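Long-range contact in NEQ263 (Nanoarchaeum equitans Kin4-M, PDB 5BN3), which probably binds ATP as the B-type subunit of an archaeal ATP synthase catalytic core, built together with the alpha-type chain NeqA: residues 128-139 against 299-310. Numbering follows the deposited sequence.
With SO4 (sulfate ion), chain X.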
loop_
_atom_site.group_PDB
_atom_site.type_symbol
_atom_site.label_atom_id
_atom_site.label_comp_id
_atom_site.label_asym_id
_atom_site.label_seq_id
_atom_site.Cartn_x
_atom_site.Cartn_y
_atom_site.Cartn_z
ATOM N N GLN B 128 -1.523 36.861 9.041
ATOM C CA GLN B 128 -1.073 35.472 9.058
ATOM C C GLN B 128 -2.078 34.555 8.363
ATOM O O GLN B 128 -3.281 34.837 8.328
ATOM C CB GLN B 128 -0.844 35.007 10.502
ATOM C CG GLN B 128 -0.125 33.669 10.651
ATOM C CD GLN B 128 0.215 33.348 12.098
ATOM O OE1 GLN B 128 -0.120 34.106 13.009
ATOM N NE2 GLN B 128 0.885 32.222 12.313
ATOM N N LYS B 129 -1.572 33.472 7.782
ATOM C CA LYS B 129 -2.431 32.405 7.297
ATOM C C LYS B 129 -2.231 31.193 8.203
ATOM O O LYS B 129 -1.110 30.701 8.365
ATOM C CB LYS B 129 -2.123 32.063 5.832
ATOM C CG LYS B 129 -0.648 31.842 5.532
ATOM C CD LYS B 129 -0.432 31.436 4.088
ATOM C CE LYS B 129 1.020 31.084 3.832
ATOM N NZ LYS B 129 1.924 32.259 3.906
ATOM N N ILE B 130 -3.312 30.732 8.817
ATOM C CA ILE B 130 -3.229 29.600 9.730
ATOM C C ILE B 130 -4.474 28.724 9.627
ATOM O O ILE B 130 -5.599 29.220 9.648
ATOM C CB ILE B 130 -2.980 30.069 11.183
ATOM C CG1 ILE B 130 -3.002 28.888 12.151
ATOM C CG2 ILE B 130 -4.006 31.098 11.595
ATOM C CD1 ILE B 130 -2.169 29.129 13.395
ATOM N N ALA B 131 -4.265 27.418 9.495
ATOM C CA ALA B 131 -5.367 26.497 9.248
ATOM C C ALA B 131 -5.934 25.896 10.527
ATOM O O ALA B 131 -5.266 25.858 11.559
ATOM C CB ALA B 131 -4.925 25.396 8.309
ATOM N N ILE B 132 -7.176 25.431 10.452
ATOM C CA ILE B 132 -7.738 24.585 11.496
ATOM C C ILE B 132 -7.896 23.178 10.920
ATOM O O ILE B 132 -8.577 22.993 9.908
ATOM C CB ILE B 132 -9.107 25.108 11.984
ATOM C CG1 ILE B 132 -8.971 26.520 12.566
ATOM C CG2 ILE B 132 -9.701 24.171 13.030
ATOM C CD1 ILE B 132 -10.300 27.162 12.914
ATOM N N PHE B 133 -7.245 22.198 11.544
ATOM C CA PHE B 133 -7.366 20.801 11.132
ATOM C C PHE B 133 -8.309 20.118 12.106
ATOM O O PHE B 133 -8.124 20.222 13.320
ATOM C CB PHE B 133 -6.015 20.075 11.209
ATOM C CG PHE B 133 -4.997 20.524 10.191
ATOM C CD1 PHE B 133 -5.292 21.504 9.254
ATOM C CD2 PHE B 133 -3.736 19.943 10.168
ATOM C CE1 PHE B 133 -4.340 21.905 8.324
ATOM C CE2 PHE B 133 -2.784 20.338 9.243
ATOM C CZ PHE B 133 -3.088 21.322 8.320
ATOM N N SER B 134 -9.306 19.406 11.594
ATOM C CA SER B 134 -10.247 18.718 12.476
ATOM C C SER B 134 -10.557 17.294 12.034
ATOM O O SER B 134 -10.680 17.020 10.841
ATOM C CB SER B 134 -11.552 19.512 12.611
ATOM O OG SER B 134 -12.500 18.804 13.397
ATOM N N PRO B 135 -10.673 16.380 13.008
ATOM C CA PRO B 135 -11.268 15.066 12.748
ATOM C C PRO B 135 -12.724 15.278 12.365
ATOM O O PRO B 135 -13.300 16.299 12.749
ATOM C CB PRO B 135 -11.203 14.373 14.116
ATOM C CG PRO B 135 -10.136 15.103 14.878
ATOM C CD PRO B 135 -10.201 16.521 14.398
ATOM N N PRO B 136 -13.316 14.344 11.605
ATOM C CA PRO B 136 -14.746 14.468 11.302
ATOM C C PRO B 136 -15.576 14.540 12.582
ATOM O O PRO B 136 -15.273 13.827 13.541
ATOM C CB PRO B 136 -15.056 13.162 10.566
ATOM C CG PRO B 136 -13.761 12.776 9.937
ATOM C CD PRO B 136 -12.697 13.199 10.914
ATOM N N GLY B 137 -16.586 15.405 12.608
ATOM C CA GLY B 137 -17.491 15.479 13.743
ATOM C C GLY B 137 -17.170 16.488 14.831
ATOM O O GLY B 137 -18.039 16.829 15.635
ATOM N N LEU B 138 -15.930 16.967 14.866
ATOM C CA LEU B 138 -15.500 17.885 15.922
ATOM C C LEU B 138 -15.910 19.333 15.621
ATOM O O LEU B 138 -16.047 19.710 14.456
ATOM C CB LEU B 138 -13.988 17.757 16.164
ATOM C CG LEU B 138 -13.621 16.789 17.298
ATOM C CD1 LEU B 138 -14.090 15.370 17.001
ATOM C CD2 LEU B 138 -12.130 16.799 17.586
ATOM N N PRO B 139 -16.119 20.147 16.675
ATOM C CA PRO B 139 -16.675 21.499 16.511
ATOM C C PRO B 139 -15.710 22.523 15.912
ATOM O O PRO B 139 -15.448 23.556 16.536
ATOM C CB PRO B 139 -17.027 21.903 17.946
ATOM C CG PRO B 139 -16.058 21.147 18.785
ATOM C CD PRO B 139 -15.890 19.822 18.097
ATOM N N THR B 299 0.533 26.703 5.052
ATOM C CA THR B 299 0.072 27.662 6.058
ATOM C C THR B 299 1.148 27.914 7.108
ATOM O O THR B 299 2.065 27.108 7.281
ATOM C CB THR B 299 -1.256 27.233 6.735
ATOM O OG1 THR B 299 -1.085 25.975 7.401
ATOM C CG2 THR B 299 -2.369 27.121 5.707
ATOM N N GLU B 300 1.036 29.041 7.802
ATOM C CA GLU B 300 2.025 29.400 8.807
ATOM C C GLU B 300 1.598 28.864 10.166
ATOM O O GLU B 300 1.518 29.600 11.152
ATOM C CB GLU B 300 2.251 30.914 8.817
ATOM C CG GLU B 300 3.002 31.394 7.575
ATOM C CD GLU B 300 2.701 32.830 7.190
ATOM O OE1 GLU B 300 1.736 33.417 7.729
ATOM O OE2 GLU B 300 3.433 33.372 6.333
ATOM N N GLY B 301 1.332 27.563 10.198
ATOM C CA GLY B 301 0.884 26.899 11.403
ATOM C C GLY B 301 -0.519 26.343 11.269
ATOM O O GLY B 301 -1.164 26.483 10.224
ATOM N N GLN B 302 -0.995 25.706 12.333
ATOM C CA GLN B 302 -2.327 25.122 12.328
ATOM C C GLN B 302 -2.831 24.885 13.743
ATOM O O GLN B 302 -2.046 24.605 14.653
ATOM C CB GLN B 302 -2.334 23.805 11.539
ATOM C CG GLN B 302 -1.532 22.667 12.180
ATOM C CD GLN B 302 -0.034 22.822 12.011
ATOM O OE1 GLN B 302 0.440 23.311 10.984
ATOM N NE2 GLN B 302 0.723 22.398 13.022
ATOM N N TYR B 303 -4.141 25.010 13.925
ATOM C CA TYR B 303 -4.774 24.607 15.173
ATOM C C TYR B 303 -5.397 23.225 14.982
ATOM O O TYR B 303 -6.333 23.057 14.197
ATOM C CB TYR B 303 -5.833 25.625 15.600
ATOM C CG TYR B 303 -5.301 27.036 15.741
ATOM C CD1 TYR B 303 -4.273 27.325 16.627
ATOM C CD2 TYR B 303 -5.833 28.079 14.995
ATOM C CE1 TYR B 303 -3.784 28.612 16.762
ATOM C CE2 TYR B 303 -5.350 29.372 15.126
ATOM C CZ TYR B 303 -4.326 29.628 16.011
ATOM O OH TYR B 303 -3.834 30.905 16.148
ATOM N N VAL B 304 -4.869 22.237 15.694
ATOM C CA VAL B 304 -5.301 20.856 15.513
ATOM C C VAL B 304 -6.278 20.434 16.601
ATOM O O VAL B 304 -5.978 20.552 17.791
ATOM C CB VAL B 304 -4.095 19.899 15.500
ATOM C CG1 VAL B 304 -4.555 18.455 15.340
ATOM C CG2 VAL B 304 -3.137 20.281 14.385
ATOM N N LEU B 305 -7.447 19.947 16.194
ATOM C CA LEU B 305 -8.455 19.500 17.152
ATOM C C LEU B 305 -8.250 18.035 17.531
ATOM O O LEU B 305 -7.788 17.231 16.717
ATOM C CB LEU B 305 -9.869 19.738 16.612
ATOM C CG LEU B 305 -10.552 21.048 17.021
ATOM C CD1 LEU B 305 -9.565 22.193 17.103
ATOM C CD2 LEU B 305 -11.684 21.401 16.065
ATOM N N SER B 306 -8.594 17.694 18.771
ATOM C CA SER B 306 -8.285 16.377 19.327
ATOM C C SER B 306 -9.536 15.582 19.698
ATOM O O SER B 306 -10.390 16.059 20.450
ATOM C CB SER B 306 -7.377 16.536 20.555
ATOM O OG SER B 306 -7.318 15.343 21.318
ATOM N N GLN B 307 -9.635 14.368 19.164
ATOM C CA GLN B 307 -10.738 13.464 19.474
ATOM C C GLN B 307 -10.743 13.123 20.961
ATOM O O GLN B 307 -11.800 13.006 21.579
ATOM C CB GLN B 307 -10.599 12.179 18.653
ATOM C CG GLN B 307 -11.801 11.838 17.792
ATOM C CD GLN B 307 -11.495 10.747 16.782
ATOM O OE1 GLN B 307 -10.765 9.798 17.076
ATOM N NE2 GLN B 307 -12.042 10.883 15.579
ATOM N N ASP B 308 -9.549 12.959 21.522
ATOM C CA ASP B 308 -9.395 12.628 22.934
ATOM C C ASP B 308 -9.970 13.715 23.841
ATOM O O ASP B 308 -10.720 13.420 24.773
ATOM C CB ASP B 308 -7.919 12.387 23.258
ATOM C CG ASP B 308 -7.691 12.042 24.715
ATOM O OD1 ASP B 308 -8.166 10.973 25.156
ATOM O OD2 ASP B 308 -7.028 12.831 25.421
ATOM N N LEU B 309 -9.621 14.968 23.563
ATOM C CA LEU B 309 -10.139 16.094 24.338
ATOM C C LEU B 309 -11.647 16.233 24.171
ATOM O O LEU B 309 -12.358 16.532 25.127
ATOM C CB LEU B 309 -9.444 17.401 23.945
ATOM C CG LEU B 309 -7.987 17.566 24.381
ATOM C CD1 LEU B 309 -7.486 18.963 24.065
ATOM C CD2 LEU B 309 -7.845 17.282 25.861
ATOM N N HIS B 310 -12.131 16.008 22.954
ATOM C CA HIS B 310 -13.560 16.066 22.679
ATOM C C HIS B 310 -14.311 15.025 23.507
ATOM O O HIS B 310 -15.366 15.312 24.073
ATOM C CB HIS B 310 -13.813 15.835 21.189
ATOM C CG HIS B 310 -15.237 16.038 20.777
ATOM N ND1 HIS B 310 -15.867 17.263 20.849
ATOM C CD2 HIS B 310 -16.149 15.174 20.273
ATOM C CE1 HIS B 310 -17.107 17.142 20.413
ATOM N NE2 HIS B 310 -17.306 15.885 20.059
HETATM S S SO4 X . -5.882 12.293 19.874
HETATM O O1 SO4 X . -5.539 13.632 20.333
HETATM O O2 SO4 X . -5.124 11.313 20.642
HETATM O O3 SO4 X . -5.579 12.176 18.453
HETATM O O4 SO4 X . -7.309 12.071 20.065
HETATM O O HOH W 1 -19.601 16.677 18.018
#
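Ile-130 lays its CD1 over one face of the Tyr-303 ring, 3.4 Å from CZ and shifted toward the rim, a CH-pi contact; with CG1 anti to the backbone N (chi1 176°), the branch crosses the tyrosine at about a right angle. Ile-132 CG1 meets the same ring at its edge, while Tyr-303 OH bonds to His-122 O. On the sheet's other face, Gln-302 CB stands over the centre of the Phe-133 ring, 4.1 Å from the centroid, and its NE2 is hydrogen-bonded to Lys-322 O.

Between these layers, strands 131-134 and 301-304 pair in parallel, with their short axes 35° apart. Tyr-303 N gives a 2.8 Å bond to Ala-131 O, Phe-133 N donates to Tyr-303 O, and Leu-305 N reaches Phe-133 O at 3.0 Å. Strand 273-281 pairs with 131-134 as well, placing the contact within the mixed, largely parallel sheet of the nucleotide-binding domain, which is of the P-loop NTPase type.

Toward the C-terminal ends, Leu-138 CD2 packs on Leu-305 CB and its CG lies over the His-310 ring. Ser-306 OG caps helix 307-311, accepting from Leu-309 N at 3.2 Å, and a sulfate, probably from the crystallisation liquor, sits there on Ser-306 OG and Asp-308 N.

The polar edge is at the N-terminal ends. Gln-128 NE2 donates to Glu-300 O (2.9 Å), close to its own amide plane, while OE1 accepts from Leu-125 N; Glu-300 N returns a bond to Lys-129 O. Lys-129 NZ makes a salt bridge to Glu-300 OE2, weak as a hydrogen bond at 3.1 Å, and another to Glu-264; OE2 also accepts from Asn-255 of a neighbouring alpha-type subunit. Sharing the lysine between two acids probably favours its charged form, and Glu-300, near the ADP-binding Arg-326, links the turn before strand 301-304 to the subunit interface.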